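Local coordinates for putative gdp-fucose protein o-fucosyltransferase 1 (Caenorhabditis elegans, PDB 3ZY2) that belongs to the GDP-fucose protein O-fucosyltransferase family of GT-B-type glycosyltransferases and holds guanosine-5'-diphosphate in its pocket, at residues A280-I293 against I305-S318. Residues are numbered along the deposited sequence; the frame is centred on the assembly and turned at random.
Sequences AKSVFVASDKDHMI and IEAHRQEPDDMYTS. With GDP (guanosine-5'-diphosphate), chain C.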
ATOM      1  N   ALA A 280     -16.888  40.386 -19.419  1.00 14.41           N
ATOM      2  CA  ALA A 280     -15.438  40.282 -19.265  1.00 13.78           C
ATOM      3  C   ALA A 280     -14.697  41.187 -20.243  1.00 14.08           C
ATOM      4  O   ALA A 280     -15.138  41.356 -21.401  1.00 14.08           O
ATOM      5  CB  ALA A 280     -14.996  38.854 -19.445  1.00 13.82           C
ATOM      6  N   LYS A 281     -13.586  41.758 -19.775  1.00 13.29           N
ATOM      7  CA  LYS A 281     -12.750  42.598 -20.638  1.00 13.60           C
ATOM      8  C   LYS A 281     -11.462  41.933 -21.087  1.00 13.60           C
ATOM      9  O   LYS A 281     -10.707  42.518 -21.872  1.00 14.46           O
ATOM     10  CB  LYS A 281     -12.487  43.962 -19.997  1.00 14.20           C
ATOM     11  CG  LYS A 281     -13.770  44.777 -19.777  1.00 17.62           C
ATOM     12  CD  LYS A 281     -14.460  45.109 -21.103  1.00 24.08           C
ATOM     13  CE  LYS A 281     -15.811  45.810 -20.905  1.00 29.64           C
ATOM     14  NZ  LYS A 281     -16.913  44.831 -20.626  1.00 31.09           N
ATOM     15  N   SER A 282     -11.249  40.704 -20.633  1.00 12.57           N
ATOM     16  CA  SER A 282     -10.140  39.883 -21.068  1.00 12.47           C
ATOM     17  C   SER A 282     -10.331  38.458 -20.571  1.00 11.87           C
ATOM     18  O   SER A 282     -11.178  38.191 -19.693  1.00 12.15           O
ATOM     19  CB  SER A 282      -8.807  40.448 -20.539  1.00 12.27           C
ATOM     20  OG  SER A 282      -8.694  40.283 -19.135  1.00 12.05           O
ATOM     21  N   VAL A 283      -9.526  37.554 -21.140  1.00 12.15           N
ATOM     22  CA  VAL A 283      -9.498  36.147 -20.751  1.00 11.87           C
ATOM     23  C   VAL A 283      -8.046  35.735 -20.498  1.00 11.41           C
ATOM     24  O   VAL A 283      -7.133  36.142 -21.229  1.00 12.73           O
ATOM     25  CB  VAL A 283     -10.155  35.237 -21.844  1.00 12.63           C
ATOM     26  CG1 VAL A 283      -9.893  33.747 -21.547  1.00 13.51           C
ATOM     27  CG2 VAL A 283     -11.656  35.538 -21.949  1.00 13.44           C
ATOM     28  N   PHE A 284      -7.849  34.980 -19.427  1.00 11.14           N
ATOM     29  CA  PHE A 284      -6.563  34.364 -19.141  1.00 10.57           C
ATOM     30  C   PHE A 284      -6.671  32.868 -19.360  1.00 10.64           C
ATOM     31  O   PHE A 284      -7.623  32.229 -18.897  1.00 11.09           O
ATOM     32  CB  PHE A 284      -6.148  34.635 -17.695  1.00 10.04           C
ATOM     33  CG  PHE A 284      -4.888  33.923 -17.299  1.00 10.06           C
ATOM     34  CD1 PHE A 284      -3.639  34.330 -17.810  1.00 13.00           C
ATOM     35  CD2 PHE A 284      -4.944  32.832 -16.436  1.00  9.99           C
ATOM     36  CE1 PHE A 284      -2.460  33.690 -17.430  1.00 12.67           C
ATOM     37  CE2 PHE A 284      -3.760  32.175 -16.051  1.00 12.25           C
ATOM     38  CZ  PHE A 284      -2.517  32.605 -16.578  1.00 12.55           C
ATOM     39  N   VAL A 285      -5.667  32.299 -20.022  1.00 11.12           N
ATOM     40  CA  VAL A 285      -5.633  30.849 -20.236  1.00 12.59           C
ATOM     41  C   VAL A 285      -4.375  30.235 -19.619  1.00 12.01           C
ATOM     42  O   VAL A 285      -3.239  30.644 -19.946  1.00 13.09           O
ATOM     43  CB  VAL A 285      -5.603  30.502 -21.744  1.00 13.34           C
ATOM     44  CG1 VAL A 285      -5.542  28.968 -21.950  1.00 13.39           C
ATOM     45  CG2 VAL A 285      -6.791  31.114 -22.498  1.00 14.36           C
ATOM     46  N   ALA A 286      -4.596  29.238 -18.765  1.00 12.12           N
ATOM     47  CA  ALA A 286      -3.516  28.373 -18.257  1.00 12.23           C
ATOM     48  C   ALA A 286      -3.713  27.012 -18.911  1.00 13.24           C
ATOM     49  O   ALA A 286      -4.813  26.491 -18.941  1.00 13.59           O
ATOM     50  CB  ALA A 286      -3.596  28.235 -16.727  1.00 13.43           C
ATOM     51  N   SER A 287      -2.643  26.459 -19.479  1.00 13.66           N
ATOM     52  CA  SER A 287      -2.720  25.147 -20.108  1.00 14.60           C
ATOM     53  C   SER A 287      -1.411  24.386 -19.929  1.00 15.50           C
ATOM     54  O   SER A 287      -0.343  24.989 -19.818  1.00 16.52           O
ATOM     55  CB  SER A 287      -3.066  25.275 -21.601  1.00 15.45           C
ATOM     56  OG  SER A 287      -3.259  23.969 -22.162  1.00 16.93           O
ATOM     57  N   ASP A 288      -1.548  23.068 -19.878  1.00 16.86           N
ATOM     58  CA  ASP A 288      -0.424  22.144 -19.921  1.00 18.43           C
ATOM     59  C   ASP A 288       0.099  21.902 -21.328  1.00 19.73           C
ATOM     60  O   ASP A 288       1.192  21.339 -21.496  1.00 20.49           O
ATOM     61  CB  ASP A 288      -0.806  20.812 -19.280  1.00 18.81           C
ATOM     62  CG  ASP A 288      -1.965  20.120 -19.976  1.00 19.54           C
ATOM     63  OD1 ASP A 288      -2.773  20.755 -20.681  1.00 21.00           O
ATOM     64  OD2 ASP A 288      -2.059  18.883 -19.828  1.00 25.00           O
ATOM     65  N   LYS A 289      -0.667  22.315 -22.339  1.00 19.58           N
ATOM     66  CA  LYS A 289      -0.280  22.043 -23.730  1.00 21.04           C
ATOM     67  C   LYS A 289      -0.806  23.096 -24.703  1.00 21.21           C
ATOM     68  O   LYS A 289      -0.061  23.994 -25.108  1.00 23.67           O
ATOM     69  CB  LYS A 289      -0.729  20.638 -24.141  1.00 21.76           C
ATOM     70  CG  LYS A 289      -0.108  20.188 -25.475  1.00 23.99           C
ATOM     71  CD  LYS A 289      -0.698  18.902 -26.006  1.00 30.99           C
ATOM     72  CE  LYS A 289      -0.322  18.724 -27.482  1.00 33.72           C
ATOM     73  NZ  LYS A 289      -0.978  19.734 -28.373  1.00 37.47           N
ATOM     74  N   ASP A 290      -2.084  23.000 -25.066  1.00 20.41           N
ATOM     75  CA  ASP A 290      -2.652  23.855 -26.115  1.00 19.86           C
ATOM     76  C   ASP A 290      -3.487  24.974 -25.478  1.00 19.06           C
ATOM     77  O   ASP A 290      -4.619  24.735 -25.014  1.00 18.93           O
ATOM     78  CB  ASP A 290      -3.538  23.007 -27.036  1.00 20.84           C
ATOM     79  CG  ASP A 290      -4.162  23.799 -28.176  1.00 22.79           C
ATOM     80  OD1 ASP A 290      -3.839  24.996 -28.367  1.00 22.96           O
ATOM     81  OD2 ASP A 290      -4.980  23.191 -28.916  1.00 25.30           O
ATOM     82  N   HIS A 291      -2.918  26.181 -25.439  1.00 17.28           N
ATOM     83  CA  HIS A 291      -3.628  27.360 -24.886  1.00 16.88           C
ATOM     84  C   HIS A 291      -4.749  27.889 -25.786  1.00 17.13           C
ATOM     85  O   HIS A 291      -5.549  28.723 -25.357  1.00 16.91           O
ATOM     86  CB  HIS A 291      -2.664  28.512 -24.567  1.00 16.27           C
ATOM     87  CG  HIS A 291      -1.595  28.152 -23.578  1.00 15.09           C
ATOM     88  ND1 HIS A 291      -1.586  28.606 -22.276  1.00 16.11           N
ATOM     89  CD2 HIS A 291      -0.495  27.376 -23.715  1.00 16.04           C
ATOM     90  CE1 HIS A 291      -0.526  28.110 -21.652  1.00 13.19           C
ATOM     91  NE2 HIS A 291       0.146  27.360 -22.502  1.00 19.24           N
ATOM     92  N   MET A 292      -4.799  27.435 -27.031  1.00 18.84           N
ATOM     93  CA  MET A 292      -5.873  27.803 -27.941  1.00 19.89           C
ATOM     94  C   MET A 292      -6.040  29.317 -28.103  1.00 20.44           C
ATOM     95  O   MET A 292      -7.148  29.773 -28.341  1.00 20.87           O
ATOM     96  CB  MET A 292      -7.206  27.194 -27.477  1.00 20.34           C
ATOM     97  CG  MET A 292      -7.285  25.673 -27.585  1.00 21.00           C
ATOM     98  SD  MET A 292      -8.843  25.053 -26.916  1.00 22.20           S
ATOM     99  CE  MET A 292      -9.995  25.739 -28.117  1.00 23.90           C
ATOM    100  N   ILE A 293      -4.945  30.079 -27.995  1.00 19.89           N
ATOM    101  CA  ILE A 293      -5.024  31.551 -28.014  1.00 20.38           C
ATOM    102  C   ILE A 293      -5.636  32.078 -29.303  1.00 20.41           C
ATOM    103  O   ILE A 293      -6.568  32.881 -29.260  1.00 20.04           O
ATOM    104  CB  ILE A 293      -3.650  32.250 -27.717  1.00 20.13           C
ATOM    105  CG1 ILE A 293      -3.151  31.915 -26.316  1.00 20.48           C
ATOM    106  CG2 ILE A 293      -3.730  33.784 -27.874  1.00 20.43           C
ATOM    107  CD1 ILE A 293      -4.063  32.380 -25.173  1.00 19.11           C
ATOM    108  N   ILE A 305     -12.300  41.658 -27.256  1.00 17.19           N
ATOM    109  CA  ILE A 305     -11.359  41.364 -26.180  1.00 16.78           C
ATOM    110  C   ILE A 305     -10.482  40.207 -26.611  1.00 17.32           C
ATOM    111  O   ILE A 305     -10.786  39.561 -27.626  1.00 18.33           O
ATOM    112  CB  ILE A 305     -12.072  41.035 -24.834  1.00 15.91           C
ATOM    113  CG1 ILE A 305     -12.858  39.736 -24.903  1.00 16.19           C
ATOM    114  CG2 ILE A 305     -12.954  42.189 -24.393  1.00 16.54           C
ATOM    115  CD1 ILE A 305     -13.130  39.171 -23.543  1.00 16.20           C
ATOM    116  N   GLU A 306      -9.412  39.948 -25.849  1.00 16.75           N
ATOM    117  CA  GLU A 306      -8.459  38.882 -26.195  1.00 17.13           C
ATOM    118  C   GLU A 306      -8.168  37.975 -25.024  1.00 16.37           C
ATOM    119  O   GLU A 306      -8.387  38.348 -23.866  1.00 16.29           O
ATOM    120  CB  GLU A 306      -7.142  39.462 -26.737  1.00 18.21           C
ATOM    121  CG  GLU A 306      -7.276  40.039 -28.144  1.00 20.73           C
ATOM    122  CD  GLU A 306      -5.937  40.389 -28.801  1.00 24.85           C
ATOM    123  OE1 GLU A 306      -4.897  40.497 -28.107  1.00 28.75           O
ATOM    124  OE2 GLU A 306      -5.931  40.555 -30.041  1.00 29.30           O
ATOM    125  N   ALA A 307      -7.708  36.772 -25.367  1.00 16.65           N
ATOM    126  CA  ALA A 307      -7.172  35.811 -24.421  1.00 16.19           C
ATOM    127  C   ALA A 307      -5.666  36.004 -24.358  1.00 15.94           C
ATOM    128  O   ALA A 307      -5.012  36.328 -25.372  1.00 17.51           O
ATOM    129  CB  ALA A 307      -7.489  34.426 -24.872  1.00 16.77           C
ATOM    130  N   HIS A 308      -5.127  35.787 -23.172  1.00 15.41           N
ATOM    131  CA  HIS A 308      -3.715  36.005 -22.900  1.00 15.40           C
ATOM    132  C   HIS A 308      -3.176  34.833 -22.097  1.00 15.21           C
ATOM    133  O   HIS A 308      -3.890  34.226 -21.293  1.00 14.69           O
ATOM    134  CB  HIS A 308      -3.513  37.288 -22.080  1.00 15.00           C
ATOM    135  CG  HIS A 308      -4.076  38.521 -22.704  1.00 17.20           C
ATOM    136  ND1 HIS A 308      -5.410  38.858 -22.623  1.00 19.64           N
ATOM    137  CD2 HIS A 308      -3.477  39.518 -23.393  1.00 19.39           C
ATOM    138  CE1 HIS A 308      -5.607  40.006 -23.248  1.00 20.50           C
ATOM    139  NE2 HIS A 308      -4.450  40.428 -23.716  1.00 19.57           N
ATOM    140  N   ARG A 309      -1.895  34.525 -22.318  1.00 16.16           N
ATOM    141  CA  ARG A 309      -1.220  33.473 -21.582  1.00 16.20           C
ATOM    142  C   ARG A 309       0.148  33.984 -21.167  1.00 16.96           C
ATOM    143  O   ARG A 309       0.641  34.972 -21.733  1.00 16.92           O
ATOM    144  CB  ARG A 309      -1.018  32.259 -22.482  1.00 16.83           C
ATOM    145  CG  ARG A 309      -0.309  32.598 -23.791  1.00 18.30           C
ATOM    146  CD  ARG A 309       0.280  31.345 -24.425  1.00 20.38           C
ATOM    147  NE  ARG A 309       1.319  30.759 -23.577  1.00 20.75           N
ATOM    148  CZ  ARG A 309       2.132  29.775 -23.960  1.00 23.41           C
ATOM    149  NH1 ARG A 309       2.019  29.242 -25.173  1.00 26.19           N
ATOM    150  NH2 ARG A 309       3.058  29.324 -23.120  1.00 22.78           N
ATOM    151  N   GLN A 310       0.739  33.311 -20.177  1.00 17.71           N
ATOM    152  CA  GLN A 310       2.153  33.518 -19.837  1.00 19.30           C
ATOM    153  C   GLN A 310       3.052  32.743 -20.800  1.00 20.02           C
ATOM    154  O   GLN A 310       2.720  31.623 -21.191  1.00 19.86           O
ATOM    155  CB  GLN A 310       2.420  33.016 -18.419  1.00 19.24           C
ATOM    156  CG  GLN A 310       1.629  33.679 -17.327  1.00 21.48           C
ATOM    157  CD  GLN A 310       2.151  33.263 -15.990  1.00 26.06           C
ATOM    158  OE1 GLN A 310       1.975  32.117 -15.577  1.00 27.52           O
ATOM    159  NE2 GLN A 310       2.829  34.173 -15.315  1.00 25.41           N
ATOM    160  N   GLU A 311       4.178  33.336 -21.169  1.00 22.91           N
ATOM    161  CA  GLU A 311       5.165  32.648 -22.021  1.00 25.00           C
ATOM    162  C   GLU A 311       6.543  32.763 -21.389  1.00 26.26           C
ATOM    163  O   GLU A 311       7.103  33.860 -21.380  1.00 28.23           O
ATOM    164  CB  GLU A 311       5.207  33.238 -23.435  1.00 26.83           C
ATOM    165  CG  GLU A 311       4.035  32.842 -24.328  1.00 29.64           C
ATOM    166  CD  GLU A 311       4.027  33.575 -25.643  1.00 34.15           C
ATOM    167  OE1 GLU A 311       4.867  33.238 -26.508  1.00 36.02           O
ATOM    168  OE2 GLU A 311       3.183  34.489 -25.818  1.00 35.89           O
ATOM    169  N   PRO A 312       7.085  31.653 -20.848  1.00 25.83           N
ATOM    170  CA  PRO A 312       6.437  30.331 -20.826  1.00 25.02           C
ATOM    171  C   PRO A 312       5.345  30.274 -19.759  1.00 23.35           C
ATOM    172  O   PRO A 312       5.251  31.197 -18.931  1.00 22.89           O
ATOM    173  CB  PRO A 312       7.578  29.383 -20.459  1.00 26.17           C
ATOM    174  CG  PRO A 312       8.544  30.238 -19.689  1.00 26.46           C
ATOM    175  CD  PRO A 312       8.393  31.646 -20.158  1.00 26.92           C
ATOM    176  N   ASP A 313       4.538  29.208 -19.767  1.00 22.33           N
ATOM    177  CA  ASP A 313       3.475  29.047 -18.766  1.00 20.81           C
ATOM    178  C   ASP A 313       4.072  28.483 -17.469  1.00 20.21           C
ATOM    179  O   ASP A 313       4.440  27.303 -17.424  1.00 20.50           O
ATOM    180  CB  ASP A 313       2.338  28.140 -19.302  1.00 20.15           C
ATOM    181  CG  ASP A 313       1.110  28.119 -18.394  1.00 20.30           C
ATOM    182  OD1 ASP A 313       1.242  27.940 -17.176  1.00 19.48           O
ATOM    183  OD2 ASP A 313      -0.004  28.237 -18.921  1.00 17.94           O
ATOM    184  N   ASP A 314       4.195  29.346 -16.444  1.00 18.27           N
ATOM    185  CA  ASP A 314       4.733  28.978 -15.110  1.00 17.87           C
ATOM    186  C   ASP A 314       3.583  28.473 -14.287  1.00 16.53           C
ATOM    187  O   ASP A 314       2.625  29.221 -14.022  1.00 16.84           O
ATOM    188  CB  ASP A 314       5.291  30.185 -14.357  1.00 18.05           C
ATOM    189  CG  ASP A 314       5.950  29.785 -13.043  1.00 22.88           C
ATOM    190  OD1 ASP A 314       7.159  29.456 -13.087  1.00 27.39           O
ATOM    191  OD2 ASP A 314       5.313  29.783 -11.950  1.00 18.25           O
ATOM    192  N   MET A 315       3.632  27.206 -13.892  1.00 15.17           N
ATOM    193  CA  MET A 315       2.435  26.606 -13.319  1.00 14.10           C
ATOM    194  C   MET A 315       1.951  27.316 -12.054  1.00 12.17           C
ATOM    195  O   MET A 315       0.742  27.388 -11.824  1.00 13.17           O
ATOM    196  CB  MET A 315       2.574  25.095 -13.104  1.00 14.37           C
ATOM    197  CG  MET A 315       3.285  24.690 -11.813  1.00 16.86           C
ATOM    198  SD  MET A 315       3.465  22.881 -11.650  1.00 20.97           S
ATOM    199  CE  MET A 315       5.014  22.760 -12.465  1.00 20.17           C
ATOM    200  N   TYR A 316       2.876  27.799 -11.216  1.00 11.08           N
ATOM    201  CA  TYR A 316       2.459  28.318  -9.910  1.00 11.53           C
ATOM    202  C   TYR A 316       1.858  29.699 -10.062  1.00 11.76           C
ATOM    203  O   TYR A 316       0.820  30.007  -9.445  1.00 12.06           O
ATOM    204  CB  TYR A 316       3.624  28.309  -8.911  1.00 11.64           C
ATOM    205  CG  TYR A 316       4.349  26.989  -8.903  1.00 11.44           C
ATOM    206  CD1 TYR A 316       3.759  25.842  -8.336  1.00 12.03           C
ATOM    207  CD2 TYR A 316       5.618  26.862  -9.503  1.00 11.85           C
ATOM    208  CE1 TYR A 316       4.421  24.593  -8.352  1.00 12.35           C
ATOM    209  CE2 TYR A 316       6.281  25.612  -9.511  1.00 12.38           C
ATOM    210  CZ  TYR A 316       5.670  24.491  -8.933  1.00 12.97           C
ATOM    211  OH  TYR A 316       6.276  23.235  -8.912  1.00 14.60           O
ATOM    212  N   THR A 317       2.486  30.511 -10.894  1.00 13.12           N
ATOM    213  CA  THR A 317       1.975  31.848 -11.168  1.00 13.56           C
ATOM    214  C   THR A 317       0.635  31.715 -11.892  1.00 12.33           C
ATOM    215  O   THR A 317      -0.292  32.474 -11.596  1.00 13.06           O
ATOM    216  CB  THR A 317       2.966  32.722 -11.943  1.00 14.44           C
ATOM    217  OG1 THR A 317       4.187  32.815 -11.180  1.00 17.53           O
ATOM    218  CG2 THR A 317       2.403  34.122 -12.149  1.00 16.04           C
ATOM    219  N   SER A 318       0.487  30.703 -12.745  1.00 12.11           N
ATOM    220  CA  SER A 318      -0.830  30.458 -13.379  1.00 11.68           C
ATOM    221  C   SER A 318      -1.889  30.149 -12.336  1.00 11.68           C
ATOM    222  O   SER A 318      -2.992  30.682 -12.410  1.00 11.42           O
ATOM    223  CB  SER A 318      -0.790  29.344 -14.428  1.00 13.48           C
ATOM    224  OG  SER A 318      -0.110  29.793 -15.595  1.00 16.14           O
TER
HETATM  225  PB  GDP C1381      -3.945  16.626 -12.756  0.50 29.74           P
HETATM  226  O1B GDP C1381      -4.320  17.800 -13.584  0.50 17.02           O
HETATM  227  O2B GDP C1381      -4.633  16.067 -11.470  0.50 22.43           O
HETATM  228  O3B GDP C1381      -2.714  15.712 -13.359  0.50 23.19           O
HETATM  229  O3A GDP C1381      -2.853  17.744 -12.039  0.50 15.80           O
HETATM  230  PA  GDP C1381      -1.312  17.373 -11.377  0.50 25.82           P
HETATM  231  O1A GDP C1381      -1.128  19.083 -11.093  0.50 17.65           O
HETATM  232  O2A GDP C1381      -1.128  16.449 -10.440  0.50 10.46           O
HETATM  233  O5' GDP C1381      -0.778  16.844 -13.005  0.50 24.32           O
HETATM  234  C5' GDP C1381      -0.821  18.033 -13.507  0.50 20.91           C
HETATM  235  C4' GDP C1381       0.142  18.629 -14.233  0.50 28.72           C
HETATM  236  O4' GDP C1381       0.426  18.896 -15.547  0.50 28.48           O
HETATM  237  C3' GDP C1381       0.372  19.777 -13.487  0.50 23.44           C
HETATM  238  O3' GDP C1381       1.439  19.999 -12.134  0.50 21.22           O
HETATM  239  C2' GDP C1381       1.793  21.072 -14.545  0.50 50.32           C
HETATM  240  O2' GDP C1381       2.971  20.446 -14.290  0.50 20.56           O
HETATM  241  C1' GDP C1381       1.040  20.546 -15.755  0.50 29.92           C
HETATM  242  N9  GDP C1381       0.016  21.309 -15.892  0.50 25.66           N
HETATM  243  C8  GDP C1381      -1.744  20.841 -15.760  0.50 26.93           C
HETATM  244  N7  GDP C1381      -1.993  22.086 -16.014  0.50 30.98           N
HETATM  245  C5  GDP C1381      -1.250  23.097 -16.235  0.50 21.33           C
HETATM  246  C6  GDP C1381      -1.111  24.793 -16.591  0.50 26.25           C
HETATM  247  O6  GDP C1381      -2.175  25.204 -16.652  0.50 22.12           O
HETATM  248  N1  GDP C1381      -0.053  24.985 -16.651  0.50 22.09           N
HETATM  249  C2  GDP C1381       1.107  24.544 -16.584  0.50 23.77           C
HETATM  250  N2  GDP C1381       2.020  24.933 -16.684  0.50 19.79           N
HETATM  251  N3  GDP C1381       1.486  23.044 -16.280  0.50 25.23           N
HETATM  252  C4  GDP C1381       0.190  22.426 -16.128  0.50 22.66           C
HETATM  253  O   HOH W   1      -8.496  41.840 -23.888  1.00 25.64           O
HETATM  254  O   HOH W   2      -0.564  31.184 -18.949  1.00 17.48           O
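The guanidinium of Arg309 lies flat on the ring of His291, the two centres 3.7 Å apart and the planes only 11° from parallel. Ser287 CB covers the opposite face of that imidazole, so the ring is sandwiched, with Val285 O at its edge. Glu311 CG covers the guanidinium's other face, away from its middle, and Asp313 N lies at its edge. Arg309 NE and NH2 both donate to Gln310 O in the guanidinium plane, which fixes the rotation of the group; a bend at chi3 (-64°) folds the chain back, and CD also rests on the imidazole face. Ile293 packs across the aliphatic part of Arg309, CG1 to Arg309 CG 3.9 Å.

Behind this stack, 282-287 and 307-308 pair as parallel strands of a beta-alpha-beta unit, with helix 293-300 as the connection and 307-308 at the sheet edge in this chain's GT-B-type fold. Val283 N donates to Glu306 O, Val283 O accepts from His308 N (2.8 Å), and Val285 N donates to His308 O (2.9 Å). Ala307 CB meets Val283, Val285 and Ile293, where helix 293-300 adds Ile296.

Beyond the paired strands the chains diverge, and a water bridges the gap, donating to Val285 O and accepting from Gln310 N; its bond to Asp313 OD2 is less certain, because that atom is modelled too close to the His291 ring. Asp313 OD1 accepts from Ser318 OG (2.8 Å), which comes in above the carboxylate plane, and from GDP N2 (3.1 Å), with a weaker bond from GDP N1. On the same edge of the guanine, Ala286 CB comes within 3.3 Å of GDP O6 and packs against Ser318 CB.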